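Local coordinates for shikimate dehydrogenase-like protein HI_0607 (PDB 1NPY) that catalyses, in vitro and with low activity, the NADP(+)-dependent oxidation of shikimate to 3-dehydroshikimate, although shikimate may not be its biological substrate, at residues L12-S17 with A39-I45; F23-Y28 with A243-F247; G142-L146 with G164-I168. Numbering follows the deposited sequence.

Interaction 1: L12-S17 with A39-I45; sequences LSGRPS and AFTTQDI
Leu12, the apolar centre, ends strand 7-12 in extended conformation (phi/psi -128°/127°). Its mt rotamer carries the branched end toward residues 40-45, with CD2 4.0 Å from both Phe40 CB and Thr42 CG2, and CD1 4.1 Å from Ile45 CD1, where helix 45-55 begins. A branched aliphatic side chain suits this place, because its two methyls can reach the strand end and the helix start at once. A second apolar patch pairs Pro16 CB with Ala39 CB at 4.1 Å. The backbones run parallel, Leu12 bridged to Phe40 (CA to CA 5.1 Å) with both side chains on the same face. This is the C-terminal end of two adjacent parallel strands of a beta-alpha-beta unit: strands 7-12 and 35-40 are joined through helix 19-31, and beyond the bridge residues 13-17 form the loop that leads to that helix, still touching residues 39-41. Phe40 O receives a weak hydrogen bond from Ser13 N (3.4 Å) and a CA-H...O contact from Leu12 CA (3.5 Å). A water donates to Phe40 O (2.8 Å) and bonds Ser13 OG (2.6 Å). Thr41 OG1 (chi1 t) donates to Ser13 O at 2.8 Å, its hydroxyl reaching a carbonyl past the last bridge. Thr42 OG1 accepts from Asp44 N (2.9 Å) in an ST turn, and Asp44 suits the N-cap of helix 45-55 because its carboxylate OD1 can accept from His47 N.

Interaction 2: F23-Y28 with A243-F247; sequences FHNYLY and AVEQF
Two helical segments, 23-28 of helix 19-31 and 243-247 of helix 235-251, cross at -50° with their axes 11.1 Å apart at closest approach, a wide spacing filled largely by aromatic rings. Phe23 (chi1 t) points toward the partner: its CE2 lies 3.8 Å from Ala243 CB and its CZ 3.9 Å from Val244 CG2, a small alanine and a compact valine against which the ring can pack. His24 has its CA 7.1 Å from that of Phe247, the closest CA pair of the two segments. Its m rotamer swings the imidazole across, CD2 3.6 Å from Phe247 CD1, the two rings meeting rim to rim, while ND1 is bound to Gly20 O. A turn after Phe23, Leu27 CB is 3.4 Å from Phe247 CE1, and Leu27 CD1 lies over a face of that ring. Tyr28 (chi1 m) places CE1 3.4 Å from Phe247 CE1, its ring plane 26° from that of Phe247, with centroids 5.4 Å apart. Phe247 (chi1 t) reaches across to Leu27, with His24 at its rim and Tyr28 slid alongside. His24, Tyr28 and Phe247 form an aromatic cluster in a buried helix-helix interface, joining the substrate-binding domain's first helix to the long helix near the C-terminus.

Interaction 3: G142-L146 with G164-I168; sequences GFEKL and GYAYI
Tyr165 lays its ring over Leu146: Leu146 CB sits 3.6 Å from the ring centroid, 11° off the normal, a CH-pi contact over the face. Tyr165 (chi1 m, chi2 -42°) follows Gly164, whose positive phi (67°) ends helix 153-163 in a Schellman motif; Gly142 (phi 94°) ends helix 131-140 likewise. Leu146 is extended (-140°/137°), its CA 5.9 Å from that of Tyr165. There the strands begin to pair: Ala166 N donates a weak, nearly straight hydrogen bond to Leu146 O (3.5 Å), opening the parallel pairing of strand 146-149 with edge strand 166-168 in the Rossmann-type, NADP-binding half of the chain. At the far end of the ring, Tyr165 OH donates to Phe143 O at 2.6 Å. Outside, a water lies within hydrogen-bonding distance of Glu144 OE2 (2.7 Å) and Gly164 O (2.9 Å). Tyrosine suits this partly exposed place because its face packs against an aliphatic side chain while its hydroxyl satisfies a loop carbonyl, so a single residue joins the two helix-to-strand turns by an apolar contact and a hydrogen bond.

How the interactions relate
Interaction 2 brings helix 235-251, from late in the chain, back onto the N-terminal half that holds interaction 1; helix 19-31, its other side, links the two strands paired in interaction 1. Their centres are 19 Å apart and their nearest atoms about 7 Å. Both lie near the inferred active site: the side chains of Ser13 and Gln246 are each about 8 Å from that of Lys67, the inferred proton donor/acceptor, and Gln246 is about 7 Å from the side chain of Asp103, inferred to bind substrate. Interaction 3, nested inside the loop that interaction 2 closes, has its centre about 35 Å from interaction 1 and 34 Å from interaction 2. Its Leu146 side chain is about 10 Å from Gly126, a probable NADP(+)-binding residue.

Interaction 1: L12-S17 with A39-I45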
loop_
_atom_site.group_PDB
_atom_site.type_symbol
_atom_site.label_atom_id
_atom_site.label_comp_id
_atom_site.label_asym_id
_atom_site.label_seq_id
_atom_site.Cartn_x
_atom_site.Cartn_y
_atom_site.Cartn_z
ATOM N N LEU A 12 8.728 8.023 -9.096
ATOM C CA LEU A 12 9.425 9.166 -8.513
ATOM C C LEU A 12 9.421 9.002 -7.005
ATOM O O LEU A 12 8.362 8.860 -6.412
ATOM C CB LEU A 12 8.724 10.481 -8.866
ATOM C CG LEU A 12 8.921 11.040 -10.263
ATOM C CD1 LEU A 12 7.917 12.148 -10.473
ATOM C CD2 LEU A 12 10.346 11.573 -10.507
ATOM N N SER A 13 10.597 9.067 -6.377
ATOM C CA SER A 13 10.719 8.941 -4.929
ATOM C C SER A 13 11.986 9.667 -4.503
ATOM O O SER A 13 12.919 9.811 -5.291
ATOM C CB SER A 13 10.973 7.515 -4.432
ATOM O OG SER A 13 10.639 6.527 -5.369
ATOM N N GLY A 14 12.040 10.015 -3.223
ATOM C CA GLY A 14 13.228 10.643 -2.672
ATOM C C GLY A 14 14.354 9.636 -2.534
ATOM O O GLY A 14 15.541 10.008 -2.624
ATOM N N ARG A 15 13.985 8.365 -2.361
ATOM C CA ARG A 15 14.942 7.270 -2.220
ATOM C C ARG A 15 14.467 6.084 -3.053
ATOM O O ARG A 15 13.774 5.193 -2.553
ATOM C CB ARG A 15 15.119 6.855 -0.749
ATOM C CG ARG A 15 15.889 7.880 0.088
ATOM C CD ARG A 15 17.179 8.434 -0.525
ATOM N NE ARG A 15 18.309 7.511 -0.475
ATOM C CZ ARG A 15 18.956 7.163 0.631
ATOM N NH1 ARG A 15 18.585 7.628 1.820
ATOM N NH2 ARG A 15 19.977 6.318 0.544
ATOM N N PRO A 16 14.797 6.109 -4.340
ATOM C CA PRO A 16 14.359 5.027 -5.225
ATOM C C PRO A 16 14.802 3.631 -4.796
ATOM O O PRO A 16 15.903 3.400 -4.260
ATOM C CB PRO A 16 14.983 5.394 -6.573
ATOM C CG PRO A 16 15.261 6.873 -6.526
ATOM C CD PRO A 16 15.559 7.134 -5.072
ATOM N N SER A 17 13.879 2.702 -5.018
ATOM C CA SER A 17 14.100 1.284 -4.818
ATOM C C SER A 17 14.215 0.594 -6.184
ATOM O O SER A 17 13.940 1.187 -7.229
ATOM C CB SER A 17 12.953 0.712 -3.988
ATOM O OG SER A 17 12.689 -0.648 -4.270
ATOM N N ALA A 39 12.901 3.654 -12.289
ATOM C CA ALA A 39 12.796 4.582 -11.177
ATOM C C ALA A 39 13.652 5.827 -11.399
ATOM O O ALA A 39 14.801 5.774 -11.855
ATOM C CB ALA A 39 13.219 3.881 -9.890
ATOM N N PHE A 40 13.071 6.951 -11.000
ATOM C CA PHE A 40 13.726 8.250 -11.071
ATOM C C PHE A 40 13.616 8.949 -9.726
ATOM O O PHE A 40 12.867 8.548 -8.837
ATOM C CB PHE A 40 13.081 9.137 -12.137
ATOM C CG PHE A 40 13.261 8.695 -13.566
ATOM C CD1 PHE A 40 14.136 9.350 -14.416
ATOM C CD2 PHE A 40 12.445 7.725 -14.117
ATOM C CE1 PHE A 40 14.250 8.993 -15.746
ATOM C CE2 PHE A 40 12.550 7.373 -15.450
ATOM C CZ PHE A 40 13.451 8.014 -16.279
ATOM N N THR A 41 14.391 10.008 -9.534
ATOM C CA THR A 41 14.217 10.915 -8.414
ATOM C C THR A 41 14.210 12.335 -8.960
ATOM O O THR A 41 14.426 12.579 -10.147
ATOM C CB THR A 41 15.300 10.740 -7.346
ATOM O OG1 THR A 41 14.957 11.467 -6.149
ATOM C CG2 THR A 41 16.623 11.291 -7.883
ATOM N N THR A 42 13.878 13.267 -8.078
ATOM C CA THR A 42 13.807 14.675 -8.428
ATOM C C THR A 42 13.843 15.503 -7.164
ATOM O O THR A 42 13.574 14.996 -6.066
ATOM C CB THR A 42 12.491 14.984 -9.204
ATOM O OG1 THR A 42 12.444 16.339 -9.662
ATOM C CG2 THR A 42 11.265 14.842 -8.310
ATOM N N GLN A 43 14.272 16.746 -7.351
ATOM C CA GLN A 43 14.143 17.771 -6.318
ATOM C C GLN A 43 13.183 18.869 -6.747
ATOM O O GLN A 43 13.070 19.908 -6.086
ATOM C CB GLN A 43 15.514 18.355 -5.964
ATOM C CG GLN A 43 16.528 17.350 -5.446
ATOM C CD GLN A 43 17.757 18.072 -4.967
ATOM O OE1 GLN A 43 18.658 18.352 -5.759
ATOM N NE2 GLN A 43 17.759 18.461 -3.698
ATOM N N ASP A 44 12.412 18.624 -7.802
ATOM C CA ASP A 44 11.441 19.591 -8.301
ATOM C C ASP A 44 10.195 18.889 -8.827
ATOM O O ASP A 44 10.064 18.715 -10.049
ATOM C CB ASP A 44 12.102 20.357 -9.443
ATOM C CG ASP A 44 11.271 21.483 -10.014
ATOM O OD1 ASP A 44 10.078 21.707 -9.689
ATOM O OD2 ASP A 44 11.793 22.227 -10.867
ATOM N N ILE A 45 9.304 18.509 -7.912
ATOM C CA ILE A 45 8.103 17.739 -8.242
ATOM C C ILE A 45 7.284 18.442 -9.320
ATOM O O ILE A 45 6.734 17.765 -10.213
ATOM C CB ILE A 45 7.285 17.379 -6.966
ATOM C CG1 ILE A 45 6.221 16.301 -7.217
ATOM C CG2 ILE A 45 6.611 18.608 -6.415
ATOM C CD1 ILE A 45 6.769 15.046 -7.878
HETATM O O HOH W 1 11.647 6.211 -7.787
#

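Interaction 2: F23-Y28 with A243-F247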
loop_
_atom_site.group_PDB
_atom_site.type_symbol
_atom_site.label_atom_id
_atom_site.label_comp_id
_atom_site.label_asym_id
_atom_site.label_seq_id
_atom_site.Cartn_x
_atom_site.Cartn_y
_atom_site.Cartn_z
ATOM N N PHE A 23 10.319 -5.731 -11.213
ATOM C CA PHE A 23 8.994 -6.359 -11.284
ATOM C C PHE A 23 8.290 -5.993 -12.574
ATOM O O PHE A 23 7.815 -6.871 -13.293
ATOM C CB PHE A 23 8.177 -5.866 -10.087
ATOM C CG PHE A 23 6.813 -6.458 -9.939
ATOM C CD1 PHE A 23 6.643 -7.680 -9.312
ATOM C CD2 PHE A 23 5.679 -5.778 -10.351
ATOM C CE1 PHE A 23 5.359 -8.222 -9.139
ATOM C CE2 PHE A 23 4.413 -6.306 -10.147
ATOM C CZ PHE A 23 4.260 -7.560 -9.578
ATOM N N HIS A 24 8.180 -4.696 -12.867
ATOM C CA HIS A 24 7.438 -4.313 -14.071
ATOM C C HIS A 24 8.113 -4.765 -15.378
ATOM O O HIS A 24 7.471 -5.254 -16.320
ATOM C CB HIS A 24 7.181 -2.799 -14.087
ATOM C CG HIS A 24 6.154 -2.333 -13.106
ATOM N ND1 HIS A 24 6.464 -1.955 -11.816
ATOM C CD2 HIS A 24 4.837 -2.071 -13.264
ATOM C CE1 HIS A 24 5.360 -1.573 -11.195
ATOM N NE2 HIS A 24 4.360 -1.617 -12.061
ATOM N N ASN A 25 9.430 -4.614 -15.464
ATOM C CA ASN A 25 10.156 -5.024 -16.650
ATOM C C ASN A 25 10.075 -6.530 -16.904
ATOM O O ASN A 25 9.891 -6.965 -18.044
ATOM C CB ASN A 25 11.614 -4.548 -16.649
ATOM C CG ASN A 25 11.750 -3.043 -16.903
ATOM O OD1 ASN A 25 12.360 -2.328 -16.094
ATOM N ND2 ASN A 25 11.174 -2.554 -17.990
ATOM N N TYR A 26 10.105 -7.321 -15.843
ATOM C CA TYR A 26 9.872 -8.752 -15.997
ATOM C C TYR A 26 8.520 -9.059 -16.633
ATOM O O TYR A 26 8.425 -9.871 -17.566
ATOM C CB TYR A 26 9.984 -9.423 -14.638
ATOM C CG TYR A 26 9.835 -10.931 -14.652
ATOM C CD1 TYR A 26 10.913 -11.770 -14.907
ATOM C CD2 TYR A 26 8.602 -11.507 -14.393
ATOM C CE1 TYR A 26 10.767 -13.169 -14.904
ATOM C CE2 TYR A 26 8.448 -12.893 -14.383
ATOM C CZ TYR A 26 9.528 -13.708 -14.635
ATOM O OH TYR A 26 9.348 -15.086 -14.614
ATOM N N LEU A 27 7.485 -8.414 -16.106
ATOM C CA LEU A 27 6.145 -8.635 -16.653
ATOM C C LEU A 27 5.997 -8.107 -18.069
ATOM O O LEU A 27 5.313 -8.756 -18.867
ATOM C CB LEU A 27 5.081 -8.047 -15.728
ATOM C CG LEU A 27 4.933 -8.751 -14.378
ATOM C CD1 LEU A 27 4.161 -7.941 -13.357
ATOM C CD2 LEU A 27 4.347 -10.145 -14.577
ATOM N N TYR A 28 6.573 -6.961 -18.434
ATOM C CA TYR A 28 6.504 -6.533 -19.835
ATOM C C TYR A 28 7.065 -7.579 -20.777
ATOM O O TYR A 28 6.494 -7.870 -21.812
ATOM C CB TYR A 28 7.250 -5.225 -20.119
ATOM C CG TYR A 28 6.806 -4.060 -19.274
ATOM C CD1 TYR A 28 5.476 -3.803 -18.978
ATOM C CD2 TYR A 28 7.740 -3.134 -18.835
ATOM C CE1 TYR A 28 5.108 -2.692 -18.219
ATOM C CE2 TYR A 28 7.373 -2.002 -18.122
ATOM C CZ TYR A 28 6.064 -1.787 -17.784
ATOM O OH TYR A 28 5.661 -0.701 -17.038
ATOM N N ALA A 243 1.276 -2.878 -6.751
ATOM C CA ALA A 243 2.058 -2.817 -7.991
ATOM C C ALA A 243 1.330 -3.396 -9.204
ATOM O O ALA A 243 1.358 -2.837 -10.304
ATOM C CB ALA A 243 3.388 -3.512 -7.797
ATOM N N VAL A 244 0.698 -4.548 -9.000
ATOM C CA VAL A 244 -0.180 -5.155 -10.011
ATOM C C VAL A 244 -1.256 -4.183 -10.480
ATOM O O VAL A 244 -1.544 -4.114 -11.669
ATOM C CB VAL A 244 -0.761 -6.484 -9.497
ATOM C CG1 VAL A 244 -1.859 -6.979 -10.425
ATOM C CG2 VAL A 244 0.359 -7.517 -9.419
ATOM N N GLU A 245 -1.889 -3.471 -9.554
ATOM C CA GLU A 245 -2.958 -2.545 -9.904
ATOM C C GLU A 245 -2.401 -1.396 -10.764
ATOM O O GLU A 245 -3.041 -0.944 -11.720
ATOM C CB GLU A 245 -3.697 -2.012 -8.670
ATOM C CG GLU A 245 -4.427 -3.114 -7.894
ATOM C CD GLU A 245 -5.729 -3.546 -8.527
ATOM O OE1 GLU A 245 -6.376 -2.676 -9.140
ATOM O OE2 GLU A 245 -6.121 -4.732 -8.382
ATOM N N GLN A 246 -1.213 -0.911 -10.427
ATOM C CA GLN A 246 -0.527 0.060 -11.282
ATOM C C GLN A 246 -0.273 -0.522 -12.665
ATOM O O GLN A 246 -0.546 0.115 -13.683
ATOM C CB GLN A 246 0.788 0.541 -10.677
ATOM C CG GLN A 246 0.587 1.287 -9.384
ATOM C CD GLN A 246 1.875 1.602 -8.668
ATOM O OE1 GLN A 246 2.817 0.805 -8.719
ATOM N NE2 GLN A 246 1.927 2.751 -7.995
ATOM N N PHE A 247 0.233 -1.751 -12.699
ATOM C CA PHE A 247 0.576 -2.365 -13.977
ATOM C C PHE A 247 -0.645 -2.429 -14.884
ATOM O O PHE A 247 -0.584 -2.104 -16.090
ATOM C CB PHE A 247 1.148 -3.753 -13.726
ATOM C CG PHE A 247 1.622 -4.436 -14.959
ATOM C CD1 PHE A 247 2.978 -4.465 -15.258
ATOM C CD2 PHE A 247 0.742 -5.102 -15.808
ATOM C CE1 PHE A 247 3.447 -5.086 -16.385
ATOM C CE2 PHE A 247 1.231 -5.725 -16.959
ATOM C CZ PHE A 247 2.566 -5.758 -17.226
#

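Interaction 3: G142-L146 with G164-I168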
loop_
_atom_site.group_PDB
_atom_site.type_symbol
_atom_site.label_atom_id
_atom_site.label_comp_id
_atom_site.label_asym_id
_atom_site.label_seq_id
_atom_site.Cartn_x
_atom_site.Cartn_y
_atom_site.Cartn_z
ATOM N N GLY A 142 -17.445 -0.921 4.863
ATOM C CA GLY A 142 -18.611 -1.052 5.722
ATOM C C GLY A 142 -18.348 -1.459 7.157
ATOM O O GLY A 142 -19.268 -1.866 7.881
ATOM N N PHE A 143 -17.096 -1.337 7.594
ATOM C CA PHE A 143 -16.754 -1.708 8.966
ATOM C C PHE A 143 -17.040 -0.504 9.832
ATOM O O PHE A 143 -16.534 0.600 9.579
ATOM C CB PHE A 143 -15.269 -2.086 9.109
ATOM C CG PHE A 143 -14.925 -3.424 8.530
ATOM C CD1 PHE A 143 -14.418 -4.417 9.350
ATOM C CD2 PHE A 143 -15.044 -3.685 7.174
ATOM C CE1 PHE A 143 -14.097 -5.658 8.818
ATOM C CE2 PHE A 143 -14.751 -4.933 6.637
ATOM C CZ PHE A 143 -14.232 -5.914 7.462
ATOM N N GLU A 144 -17.887 -0.714 10.837
ATOM C CA GLU A 144 -18.202 0.360 11.765
ATOM C C GLU A 144 -17.470 0.205 13.094
ATOM O O GLU A 144 -17.397 1.166 13.851
ATOM C CB GLU A 144 -19.724 0.467 11.940
ATOM C CG GLU A 144 -20.478 0.796 10.658
ATOM C CD GLU A 144 -20.199 2.183 10.088
ATOM O OE1 GLU A 144 -20.926 2.561 9.141
ATOM O OE2 GLU A 144 -19.275 2.918 10.520
ATOM N N LYS A 145 -16.875 -0.952 13.374
ATOM C CA LYS A 145 -16.309 -1.162 14.695
ATOM C C LYS A 145 -14.795 -1.232 14.578
ATOM O O LYS A 145 -14.240 -2.314 14.405
ATOM C CB LYS A 145 -16.888 -2.412 15.337
ATOM C CG LYS A 145 -18.374 -2.194 15.587
ATOM C CD LYS A 145 -19.012 -3.091 16.629
ATOM C CE LYS A 145 -20.530 -3.053 16.461
ATOM N NZ LYS A 145 -21.015 -1.880 15.650
ATOM N N LEU A 146 -14.166 -0.066 14.637
ATOM C CA LEU A 146 -12.717 0.049 14.482
ATOM C C LEU A 146 -12.152 1.070 15.455
ATOM O O LEU A 146 -12.733 2.131 15.700
ATOM C CB LEU A 146 -12.362 0.399 13.030
ATOM C CG LEU A 146 -10.883 0.402 12.634
ATOM C CD1 LEU A 146 -10.761 0.068 11.148
ATOM C CD2 LEU A 146 -10.142 1.702 12.921
ATOM N N GLY A 164 -14.759 8.686 11.563
ATOM C CA GLY A 164 -15.862 8.295 12.426
ATOM C C GLY A 164 -15.643 7.060 13.276
ATOM O O GLY A 164 -16.549 6.267 13.523
ATOM N N TYR A 165 -14.401 6.892 13.705
ATOM C CA TYR A 165 -14.005 5.791 14.566
ATOM C C TYR A 165 -13.559 6.299 15.930
ATOM O O TYR A 165 -13.704 7.478 16.237
ATOM C CB TYR A 165 -12.871 5.062 13.849
ATOM C CG TYR A 165 -13.297 4.226 12.670
ATOM C CD1 TYR A 165 -14.445 3.429 12.702
ATOM C CD2 TYR A 165 -12.494 4.178 11.535
ATOM C CE1 TYR A 165 -14.774 2.610 11.626
ATOM C CE2 TYR A 165 -12.807 3.360 10.465
ATOM C CZ TYR A 165 -13.945 2.604 10.504
ATOM O OH TYR A 165 -14.171 1.760 9.441
ATOM N N ALA A 166 -12.994 5.438 16.769
ATOM C CA ALA A 166 -12.523 5.877 18.073
ATOM C C ALA A 166 -11.018 5.682 18.192
ATOM O O ALA A 166 -10.447 4.810 17.531
ATOM C CB ALA A 166 -13.275 5.123 19.165
ATOM N N TYR A 167 -10.418 6.494 19.056
ATOM C CA TYR A 167 -9.008 6.442 19.388
ATOM C C TYR A 167 -8.816 5.884 20.789
ATOM O O TYR A 167 -9.554 6.263 21.706
ATOM C CB TYR A 167 -8.379 7.834 19.299
ATOM C CG TYR A 167 -6.989 7.884 19.867
ATOM C CD1 TYR A 167 -5.902 7.388 19.153
ATOM C CD2 TYR A 167 -6.771 8.367 21.158
ATOM C CE1 TYR A 167 -4.647 7.400 19.685
ATOM C CE2 TYR A 167 -5.506 8.377 21.696
ATOM C CZ TYR A 167 -4.455 7.887 20.960
ATOM O OH TYR A 167 -3.189 7.881 21.493
ATOM N N ILE A 168 -7.806 5.032 20.937
ATOM C CA ILE A 168 -7.376 4.536 22.246
ATOM C C ILE A 168 -5.871 4.683 22.419
ATOM O O ILE A 168 -5.083 4.447 21.496
ATOM C CB ILE A 168 -7.826 3.072 22.482
ATOM C CG1 ILE A 168 -7.263 2.134 21.397
ATOM C CG2 ILE A 168 -9.327 3.028 22.546
ATOM C CD1 ILE A 168 -7.647 0.663 21.588
HETATM O O HOH W 2 -18.212 3.996 12.793
#